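Local structure of dihydropteroate synthase 2 (Mycobacterium tuberculosis, 2VP8) at residues B[72-76]-B[77-81]; B[276-280]-B[281-285]. The protein is a dihydropteroate synthase homologue that seems to lack synthase activity and probably plays no part in folate metabolism, though it can probably bind the inhibitor dapsone. All blocks are in the same frame, centred on the assembly; numbering follows the deposited sequence.

Contact 1. Residues B[72-76]-B[77-81]; sequences HRAVA and DGADV
Ala74 and Ala79 meet across a Schellman motif, the local C-terminal cap of helix 65-76, where the chain of this TIM-barrel fold turns from an outer helix into barrel strand 81-85. The signature bond runs from Ala79 N back to Ala74 O at 2.7 Å, nearly straight at the hydrogen (160°), with the donor tilted out of the carbonyl plane. Inside that loop Gly78 N reaches Val75 O at 2.9 Å, approaching from above the plane of the carbonyl and not along a lone pair. One residue earlier the helical i to i+4 pattern still holds, for Asp77 N bonds to Arg73 O at 2.9 Å. Gly78 takes a positive phi of 93°, at which a CB would be pressed against the carbonyl oxygen of Asp77; glycine therefore fits the turning point.

The reversal brings two small methyls together, Ala74 CB and Ala79 CB at 3.8 Å, and both also rest on Ala46 of strand 43-49. Alanine suits this buried junction because a short side chain lets helix and strand lie close. Asp80 and Arg41 form a salt bridge, and Arg41 also donates a hydrogen bond to Gly78 O, so the chain leaving the cap is tied to the segment ahead of strand 43-49. Asp77 O accepts a bond from Arg295 of helix 291-306. The Asp77 side chain folds back over the last turn: with CG anti to its carbonyl carbon (chi1 -73°), CG lies 3.4 Å from Arg73 O.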
loop_
_atom_site.group_PDB
_atom_site.type_symbol
_atom_site.label_atom_id
_atom_site.label_comp_id
_atom_site.label_asym_id
_atom_site.label_seq_id
_atom_site.Cartn_x
_atom_site.Cartn_y
_atom_site.Cartn_z
ATOM N N HIS B 72 0.571 26.941 2.764
ATOM C CA HIS B 72 0.561 27.146 1.322
ATOM C C HIS B 72 0.946 25.880 0.572
ATOM O O HIS B 72 0.367 25.580 -0.471
ATOM C CB HIS B 72 1.494 28.279 0.906
ATOM C CG HIS B 72 1.059 29.631 1.370
ATOM N ND1 HIS B 72 1.952 30.586 1.805
ATOM C CD2 HIS B 72 -0.169 30.191 1.465
ATOM C CE1 HIS B 72 1.291 31.675 2.149
ATOM N NE2 HIS B 72 0.002 31.462 1.951
ATOM N N ARG B 73 1.919 25.147 1.110
ATOM C CA ARG B 73 2.413 23.933 0.480
ATOM C C ARG B 73 1.358 22.827 0.545
ATOM O O ARG B 73 1.070 22.174 -0.460
ATOM C CB ARG B 73 3.716 23.487 1.146
ATOM C CG ARG B 73 4.785 23.011 0.173
ATOM C CD ARG B 73 6.017 22.403 0.873
ATOM N NE ARG B 73 6.681 23.333 1.797
ATOM C CZ ARG B 73 6.644 23.237 3.132
ATOM N NH1 ARG B 73 5.968 22.244 3.722
ATOM N NH2 ARG B 73 7.283 24.135 3.886
ATOM N N ALA B 74 0.767 22.635 1.722
ATOM C CA ALA B 74 -0.253 21.604 1.906
ATOM C C ALA B 74 -1.461 21.815 0.994
ATOM O O ALA B 74 -1.962 20.859 0.379
ATOM C CB ALA B 74 -0.687 21.534 3.361
ATOM N N VAL B 75 -1.926 23.057 0.901
ATOM C CA VAL B 75 -3.016 23.386 -0.007
ATOM C C VAL B 75 -2.619 23.073 -1.447
ATOM O O VAL B 75 -3.372 22.423 -2.176
ATOM C CB VAL B 75 -3.430 24.866 0.112
ATOM C CG1 VAL B 75 -4.559 25.186 -0.842
ATOM C CG2 VAL B 75 -3.850 25.184 1.532
ATOM N N ALA B 76 -1.430 23.538 -1.838
ATOM C CA ALA B 76 -0.886 23.350 -3.182
ATOM C C ALA B 76 -0.796 21.873 -3.564
ATOM O O ALA B 76 -0.915 21.522 -4.735
ATOM C CB ALA B 76 0.481 23.991 -3.275
ATOM N N ASP B 77 -0.574 21.020 -2.570
ATOM C CA ASP B 77 -0.388 19.603 -2.798
ATOM C C ASP B 77 -1.684 18.841 -2.564
ATOM O O ASP B 77 -1.701 17.607 -2.601
ATOM C CB ASP B 77 0.725 19.067 -1.895
ATOM C CG ASP B 77 2.105 19.516 -2.337
ATOM O OD1 ASP B 77 2.216 20.238 -3.349
ATOM O OD2 ASP B 77 3.088 19.152 -1.670
ATOM N N GLY B 78 -2.760 19.582 -2.300
ATOM C CA GLY B 78 -4.105 19.014 -2.255
ATOM C C GLY B 78 -4.605 18.556 -0.902
ATOM O O GLY B 78 -5.410 17.618 -0.823
ATOM N N ALA B 79 -4.138 19.203 0.165
ATOM C CA ALA B 79 -4.661 18.927 1.506
ATOM C C ALA B 79 -6.135 19.311 1.561
ATOM O O ALA B 79 -6.533 20.384 1.083
ATOM C CB ALA B 79 -3.885 19.682 2.559
ATOM N N ASP B 80 -6.945 18.431 2.132
ATOM C CA ASP B 80 -8.375 18.676 2.209
ATOM C C ASP B 80 -8.706 19.362 3.517
ATOM O O ASP B 80 -9.662 20.132 3.600
ATOM C CB ASP B 80 -9.126 17.368 2.071
ATOM C CG ASP B 80 -8.912 16.734 0.726
ATOM O OD1 ASP B 80 -9.423 17.293 -0.278
ATOM O OD2 ASP B 80 -8.220 15.694 0.671
ATOM N N VAL B 81 -7.893 19.068 4.531
ATOM C CA VAL B 81 -7.997 19.694 5.830
ATOM C C VAL B 81 -6.614 20.192 6.226
ATOM O O VAL B 81 -5.623 19.516 5.987
ATOM C CB VAL B 81 -8.515 18.700 6.888
ATOM C CG1 VAL B 81 -8.589 19.352 8.258
ATOM C CG2 VAL B 81 -9.889 18.157 6.496
#

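Contact 2. Residues B[276-280]-B[281-285]; sequences ALAAA and AGARM
A Schellman motif ends helix 267-280 and leads the chain of the TIM barrel into strand 285-288, with the methyl of Ala283 directed back toward the helix end at Ala278. Its defining bond joins Ala283 N to Ala278 O at 3.2 Å, with an N-H...O angle of 161°. Gly282 N bonds to Ala279 O at 3.3 Å, coming from above the carbonyl plane. Ala278 O is the common acceptor of the cap, since Gly282 N and Ala281 N add weak bonds to it. A weak bond from Ala281 N to Leu277 O, 3.1 Å long, prolongs the helical pattern by one residue. Gly282 has a phi of 109°; a CB there would collide with the carbonyl oxygen of Ala281, and glycine avoids the conflict.

Alanines dominate the helix end and suit its close surroundings. Ala278 and Ala283 both pack on Met248 of strand 247-248, and their CB atoms stand 4.3 Å apart. Ala279 packs on Leu298 and Val301 of helix 291-306 and on Phe286, while Ala280 O accepts a bond from the Gln305 side chain. The helix also belongs to the dimer interface: Ala276 and Ala280 pack on Leu277 of the second subunit, and Leu277 packs on Ala276 of that subunit. The short alanines let the larger leucine of the partner pack closely against the helix. Inside the cap, the Ala283 methyl turns back over the helix end, its CB lying 3.3 Å from Ala278 O.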
loop_
_atom_site.group_PDB
_atom_site.type_symbol
_atom_site.label_atom_id
_atom_site.label_comp_id
_atom_site.label_asym_id
_atom_site.label_seq_id
_atom_site.Cartn_x
_atom_site.Cartn_y
_atom_site.Cartn_z
ATOM N N ALA B 276 -2.085 2.864 1.831
ATOM C CA ALA B 276 -2.695 2.206 0.682
ATOM C C ALA B 276 -3.780 1.244 1.129
ATOM O O ALA B 276 -4.935 1.362 0.721
ATOM C CB ALA B 276 -1.643 1.484 -0.116
ATOM N N LEU B 277 -3.404 0.316 2.004
ATOM C CA LEU B 277 -4.324 -0.661 2.556
ATOM C C LEU B 277 -5.523 -0.003 3.233
ATOM O O LEU B 277 -6.664 -0.362 2.968
ATOM C CB LEU B 277 -3.584 -1.591 3.519
ATOM C CG LEU B 277 -3.033 -2.890 2.903
ATOM C CD1 LEU B 277 -2.136 -2.649 1.696
ATOM C CD2 LEU B 277 -2.312 -3.743 3.941
ATOM N N ALA B 278 -5.259 0.978 4.087
ATOM C CA ALA B 278 -6.321 1.652 4.811
ATOM C C ALA B 278 -7.280 2.332 3.829
ATOM O O ALA B 278 -8.507 2.217 3.966
ATOM C CB ALA B 278 -5.735 2.656 5.793
ATOM N N ALA B 279 -6.714 3.028 2.837
ATOM C CA ALA B 279 -7.504 3.676 1.800
ATOM C C ALA B 279 -8.327 2.667 0.995
ATOM O O ALA B 279 -9.444 2.966 0.590
ATOM C CB ALA B 279 -6.616 4.467 0.889
ATOM N N ALA B 280 -7.781 1.475 0.769
ATOM C CA ALA B 280 -8.477 0.471 -0.032
ATOM C C ALA B 280 -9.638 -0.141 0.738
ATOM O O ALA B 280 -10.575 -0.665 0.143
ATOM C CB ALA B 280 -7.517 -0.604 -0.505
ATOM N N ALA B 281 -9.576 -0.065 2.061
ATOM C CA ALA B 281 -10.629 -0.613 2.894
ATOM C C ALA B 281 -11.730 0.419 3.186
ATOM O O ALA B 281 -12.744 0.086 3.816
ATOM C CB ALA B 281 -10.048 -1.181 4.183
ATOM N N GLY B 282 -11.527 1.660 2.741
ATOM C CA GLY B 282 -12.579 2.673 2.789
ATOM C C GLY B 282 -12.399 3.788 3.802
ATOM O O GLY B 282 -13.341 4.533 4.091
ATOM N N ALA B 283 -11.198 3.903 4.354
ATOM C CA ALA B 283 -10.865 5.023 5.236
ATOM C C ALA B 283 -11.123 6.342 4.498
ATOM O O ALA B 283 -10.797 6.463 3.316
ATOM C CB ALA B 283 -9.406 4.918 5.686
ATOM N N ARG B 284 -11.708 7.326 5.169
ATOM C CA ARG B 284 -12.060 8.561 4.470
ATOM C C ARG B 284 -10.934 9.608 4.474
ATOM O O ARG B 284 -10.761 10.352 3.498
ATOM C CB ARG B 284 -13.366 9.143 5.018
ATOM C CG ARG B 284 -13.784 10.477 4.403
ATOM C CD ARG B 284 -14.680 10.347 3.162
ATOM N NE ARG B 284 -15.143 11.661 2.686
ATOM C CZ ARG B 284 -16.155 12.362 3.213
ATOM N NH1 ARG B 284 -16.851 11.898 4.255
ATOM N NH2 ARG B 284 -16.489 13.541 2.693
ATOM N N MET B 285 -10.171 9.661 5.566
ATOM C CA MET B 285 -9.207 10.741 5.763
ATOM C C MET B 285 -7.892 10.250 6.357
ATOM O O MET B 285 -7.866 9.259 7.090
ATOM C CB MET B 285 -9.812 11.830 6.649
ATOM C CG MET B 285 -9.088 13.148 6.600
ATOM S SD MET B 285 -10.129 14.524 7.129
ATOM C CE MET B 285 -9.881 14.397 8.878
#

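From the N terminus, the chain first meets contact 1, which closes the turn between helix 65-76 and strand 81-85; much later contact 2 closes the equivalent turn between helix 267-280 and strand 285-288. They lie in series, neither nested nor crossed, with centres about 19 Å apart. In the parallel sheet, strand 43-49 lies between the strands that the two caps introduce, and helix 291-306 touches both helix ends. The strand starts meet directly where Val81 CG2 packs against Met285 SD at 3.7 Å. Both side chains also rest on Met45, so two helix-to-strand turns far apart in sequence converge within the barrel.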